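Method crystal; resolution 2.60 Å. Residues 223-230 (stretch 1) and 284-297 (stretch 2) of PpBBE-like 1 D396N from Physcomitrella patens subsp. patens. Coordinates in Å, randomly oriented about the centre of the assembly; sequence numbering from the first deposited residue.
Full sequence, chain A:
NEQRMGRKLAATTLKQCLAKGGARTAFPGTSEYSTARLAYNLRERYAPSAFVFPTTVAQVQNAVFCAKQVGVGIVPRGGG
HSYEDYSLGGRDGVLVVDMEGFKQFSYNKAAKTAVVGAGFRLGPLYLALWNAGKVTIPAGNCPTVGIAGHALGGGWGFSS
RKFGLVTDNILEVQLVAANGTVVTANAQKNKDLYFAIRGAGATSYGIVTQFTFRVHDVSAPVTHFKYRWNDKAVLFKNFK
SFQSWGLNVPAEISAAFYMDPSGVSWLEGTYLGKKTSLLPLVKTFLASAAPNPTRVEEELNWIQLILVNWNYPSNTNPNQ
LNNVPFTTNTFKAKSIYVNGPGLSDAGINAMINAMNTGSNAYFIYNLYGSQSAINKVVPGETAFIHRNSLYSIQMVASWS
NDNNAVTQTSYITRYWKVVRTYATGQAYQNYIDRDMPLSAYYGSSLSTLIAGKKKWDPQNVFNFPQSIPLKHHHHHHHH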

# COMPACT_ATOMS: atom_id res chain seq x y z
N THR A 223 13.93 17.82 4.03
CA THR A 223 13.71 18.19 5.42
C THR A 223 12.56 17.38 6.01
O THR A 223 11.46 17.32 5.45
CB THR A 223 13.40 19.69 5.55
OG1 THR A 223 14.47 20.44 4.97
CG2 THR A 223 13.24 20.08 7.01
N HIS A 224 12.84 16.75 7.15
CA HIS A 224 11.87 15.94 7.86
C HIS A 224 11.38 16.72 9.08
O HIS A 224 12.19 17.29 9.82
CB HIS A 224 12.51 14.61 8.27
CG HIS A 224 11.67 13.80 9.20
ND1 HIS A 224 11.92 13.72 10.55
CD2 HIS A 224 10.57 13.04 8.98
CE1 HIS A 224 11.02 12.95 11.12
NE2 HIS A 224 10.19 12.52 10.19
N PHE A 225 10.07 16.75 9.28
CA PHE A 225 9.52 17.41 10.46
C PHE A 225 8.49 16.51 11.12
O PHE A 225 7.83 15.71 10.46
CB PHE A 225 8.89 18.77 10.12
CG PHE A 225 7.79 18.71 9.09
CD1 PHE A 225 8.10 18.78 7.73
CD2 PHE A 225 6.45 18.64 9.47
CE1 PHE A 225 7.10 18.75 6.78
CE2 PHE A 225 5.44 18.60 8.52
CZ PHE A 225 5.76 18.66 7.17
N LYS A 226 8.36 16.66 12.44
CA LYS A 226 7.34 15.95 13.19
C LYS A 226 7.03 16.75 14.44
O LYS A 226 7.93 17.10 15.21
CB LYS A 226 7.81 14.53 13.53
CG LYS A 226 6.79 13.69 14.30
CD LYS A 226 7.11 12.21 14.14
CE LYS A 226 6.24 11.34 15.05
NZ LYS A 226 6.40 9.90 14.74
N TYR A 227 5.75 17.06 14.63
CA TYR A 227 5.26 17.79 15.79
C TYR A 227 4.30 16.88 16.53
O TYR A 227 3.31 16.42 15.95
CB TYR A 227 4.59 19.11 15.39
CG TYR A 227 5.42 19.92 14.43
CD1 TYR A 227 6.59 20.55 14.84
CD2 TYR A 227 5.06 20.04 13.09
CE1 TYR A 227 7.36 21.28 13.96
CE2 TYR A 227 5.83 20.78 12.20
CZ TYR A 227 6.98 21.40 12.65
OH TYR A 227 7.75 22.13 11.78
N ARG A 228 4.59 16.62 17.81
CA ARG A 228 3.98 15.54 18.57
C ARG A 228 3.40 16.07 19.87
O ARG A 228 3.95 17.00 20.47
CB ARG A 228 5.04 14.45 18.82
CG ARG A 228 4.54 13.23 19.50
CD ARG A 228 5.52 12.08 19.34
NE ARG A 228 5.03 10.90 20.06
CZ ARG A 228 5.50 9.67 19.91
NH1 ARG A 228 6.48 9.42 19.04
NH2 ARG A 228 4.97 8.68 20.63
N TRP A 229 2.27 15.49 20.30
CA TRP A 229 1.63 15.83 21.57
C TRP A 229 1.16 14.55 22.27
O TRP A 229 0.98 13.51 21.64
CB TRP A 229 0.38 16.71 21.42
CG TRP A 229 0.57 18.10 20.95
CD1 TRP A 229 0.56 19.23 21.73
CD2 TRP A 229 0.70 18.54 19.59
NE1 TRP A 229 0.71 20.34 20.93
CE2 TRP A 229 0.79 19.95 19.62
CE3 TRP A 229 0.76 17.89 18.36
CZ2 TRP A 229 0.94 20.71 18.47
CZ3 TRP A 229 0.91 18.64 17.22
CH2 TRP A 229 1.00 20.04 17.28
N ASN A 230 0.92 14.67 23.57
CA ASN A 230 0.42 13.56 24.37
C ASN A 230 -0.55 14.16 25.38
O ASN A 230 -0.21 14.43 26.53
CB ASN A 230 1.53 12.77 25.05
CG ASN A 230 1.00 11.52 25.75
OD1 ASN A 230 -0.13 11.08 25.51
ND2 ASN A 230 1.83 10.94 26.61
N THR A 284 1.12 28.04 9.67
CA THR A 284 -0.31 28.12 9.97
C THR A 284 -0.80 26.90 10.74
O THR A 284 -1.74 27.01 11.54
CB THR A 284 -1.13 28.32 8.68
OG1 THR A 284 -1.01 27.16 7.84
CG2 THR A 284 -0.62 29.52 7.92
N PHE A 285 -0.18 25.73 10.53
CA PHE A 285 -0.53 24.58 11.35
C PHE A 285 -0.14 24.79 12.81
O PHE A 285 -0.96 24.61 13.72
CB PHE A 285 0.14 23.30 10.81
CG PHE A 285 0.03 22.13 11.76
CD1 PHE A 285 -1.19 21.48 11.93
CD2 PHE A 285 1.13 21.71 12.50
CE1 PHE A 285 -1.32 20.41 12.83
CE2 PHE A 285 1.02 20.65 13.39
CZ PHE A 285 -0.22 19.99 13.55
N LEU A 286 1.12 25.18 13.06
CA LEU A 286 1.58 25.37 14.43
C LEU A 286 0.83 26.49 15.13
O LEU A 286 0.60 26.42 16.34
CB LEU A 286 3.08 25.65 14.44
CG LEU A 286 3.94 24.56 13.81
CD1 LEU A 286 5.29 25.12 13.38
CD2 LEU A 286 4.11 23.42 14.79
N ALA A 287 0.43 27.51 14.38
CA ALA A 287 -0.28 28.63 15.00
C ALA A 287 -1.64 28.19 15.54
O ALA A 287 -2.08 28.69 16.58
CB ALA A 287 -0.42 29.77 13.99
N SER A 288 -2.32 27.26 14.88
CA SER A 288 -3.64 26.87 15.36
C SER A 288 -3.66 25.57 16.14
O SER A 288 -4.66 25.29 16.82
CB SER A 288 -4.62 26.76 14.19
OG SER A 288 -5.01 28.05 13.78
N ALA A 289 -2.60 24.76 16.07
CA ALA A 289 -2.51 23.61 16.95
C ALA A 289 -2.28 24.07 18.38
O ALA A 289 -2.11 25.26 18.66
CB ALA A 289 -1.38 22.67 16.51
N ALA A 290 -2.29 23.12 19.30
CA ALA A 290 -2.09 23.44 20.69
C ALA A 290 -0.64 23.86 20.92
O ALA A 290 0.26 23.54 20.14
CB ALA A 290 -2.45 22.24 21.55
N PRO A 291 -0.39 24.62 21.99
CA PRO A 291 0.98 25.05 22.28
C PRO A 291 1.87 23.88 22.65
O PRO A 291 1.42 22.79 23.02
CB PRO A 291 0.79 26.00 23.47
CG PRO A 291 -0.54 25.61 24.06
CD PRO A 291 -1.37 25.24 22.89
N ASN A 292 3.18 24.12 22.54
CA ASN A 292 4.22 23.25 23.06
C ASN A 292 4.32 21.88 22.41
O ASN A 292 4.49 20.89 23.13
CB ASN A 292 4.04 23.04 24.56
CG ASN A 292 4.28 24.30 25.34
OD1 ASN A 292 5.21 25.06 25.04
ND2 ASN A 292 3.44 24.54 26.35
N PRO A 293 4.26 21.75 21.09
CA PRO A 293 4.56 20.46 20.49
C PRO A 293 6.01 20.08 20.71
O PRO A 293 6.90 20.93 20.73
CB PRO A 293 4.27 20.68 19.01
CG PRO A 293 4.59 22.11 18.82
CD PRO A 293 4.03 22.77 20.05
N THR A 294 6.23 18.79 20.90
CA THR A 294 7.54 18.22 20.63
C THR A 294 7.92 18.59 19.20
O THR A 294 7.11 18.44 18.28
CB THR A 294 7.49 16.71 20.82
OG1 THR A 294 7.45 16.43 22.22
CG2 THR A 294 8.70 16.06 20.25
N ARG A 295 9.14 19.10 19.02
CA ARG A 295 9.54 19.70 17.75
C ARG A 295 10.80 19.03 17.23
O ARG A 295 11.86 19.14 17.84
CB ARG A 295 9.77 21.19 17.93
CG ARG A 295 10.33 21.90 16.72
CD ARG A 295 10.61 23.34 17.12
NE ARG A 295 11.83 23.85 16.51
CZ ARG A 295 13.06 23.54 16.91
NH1 ARG A 295 13.24 22.71 17.94
NH2 ARG A 295 14.10 24.06 16.28
N VAL A 296 10.69 18.38 16.08
CA VAL A 296 11.83 17.79 15.38
C VAL A 296 11.80 18.25 13.93
O VAL A 296 10.88 17.90 13.19
CB VAL A 296 11.83 16.26 15.46
CG1 VAL A 296 12.88 15.70 14.52
CG2 VAL A 296 12.07 15.81 16.89
N GLU A 297 12.81 19.03 13.52
CA GLU A 297 12.99 19.47 12.14
C GLU A 297 14.44 19.26 11.77
O GLU A 297 15.33 19.78 12.44
CB GLU A 297 12.60 20.94 11.97
CG GLU A 297 11.16 21.27 12.37
CD GLU A 297 10.98 22.73 12.79
OE1 GLU A 297 12.00 23.43 13.01
OE2 GLU A 297 9.82 23.18 12.92

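The indole NH of Trp 229 faces two successive backbone carbonyls at the same range: NE1 lies 3.3 Å from Pro 291 O, a hydrogen bond, and 3.3 Å from Ala 290 O, a weak one. Both oxygens sit at the edge of the ring, so a single buried donor tethers the loop between helix and strand while the ring faces remain free for packing. Pro 293 uses one of them, its CB 3.7 Å from the centroid of the Trp 229 six-membered ring in a CH-pi contact. Ala 289 brings a small methyl close, CB to Trp 229 CZ2 at 3.6 Å, and Phe 285 CZ reaches Trp 229 CH2 at 3.9 Å.

Beside this, the strands pair antiparallel. Lys 226 N donates to Val 296 O (2.9 Å) and Val 296 N to Lys 226 O (3.2 Å); the same reciprocal pair recurs with Arg 228 N to Thr 294 O (3.1 Å) and Thr 294 N to Arg 228 O (2.9 Å). Between these pairs, Tyr 227 CA approaches Thr 294 O at 3.2 Å, a CA-H...O contact.

Alternation sorts the side chains. Lys 226, Arg 228, Thr 294 and Val 296 share the more exposed face, where beta-branched Thr 294 and Val 296 suit an extended backbone and the charged ends of Lys 226 and Arg 228 can reach solvent. Phe 225, Tyr 227, Arg 295 and Glu 297 share the other, which the helix helps cover. There Tyr 227 does double duty. Leu 286 CD2 sits almost on the normal of the Tyr 227 ring, 3.7 Å from its centroid, while Tyr 227 OH donates to Glu 297 OE2 at 2.6 Å. Glu 297 is further held by a salt bridge, OE1 to Arg 295 NE at 3.5 Å. The rule is economical: Tyr 227 and Trp 229 each offer a ring face to aliphatic carbon and a polar donor (OH or NE1) to an acceptor near the ring plane.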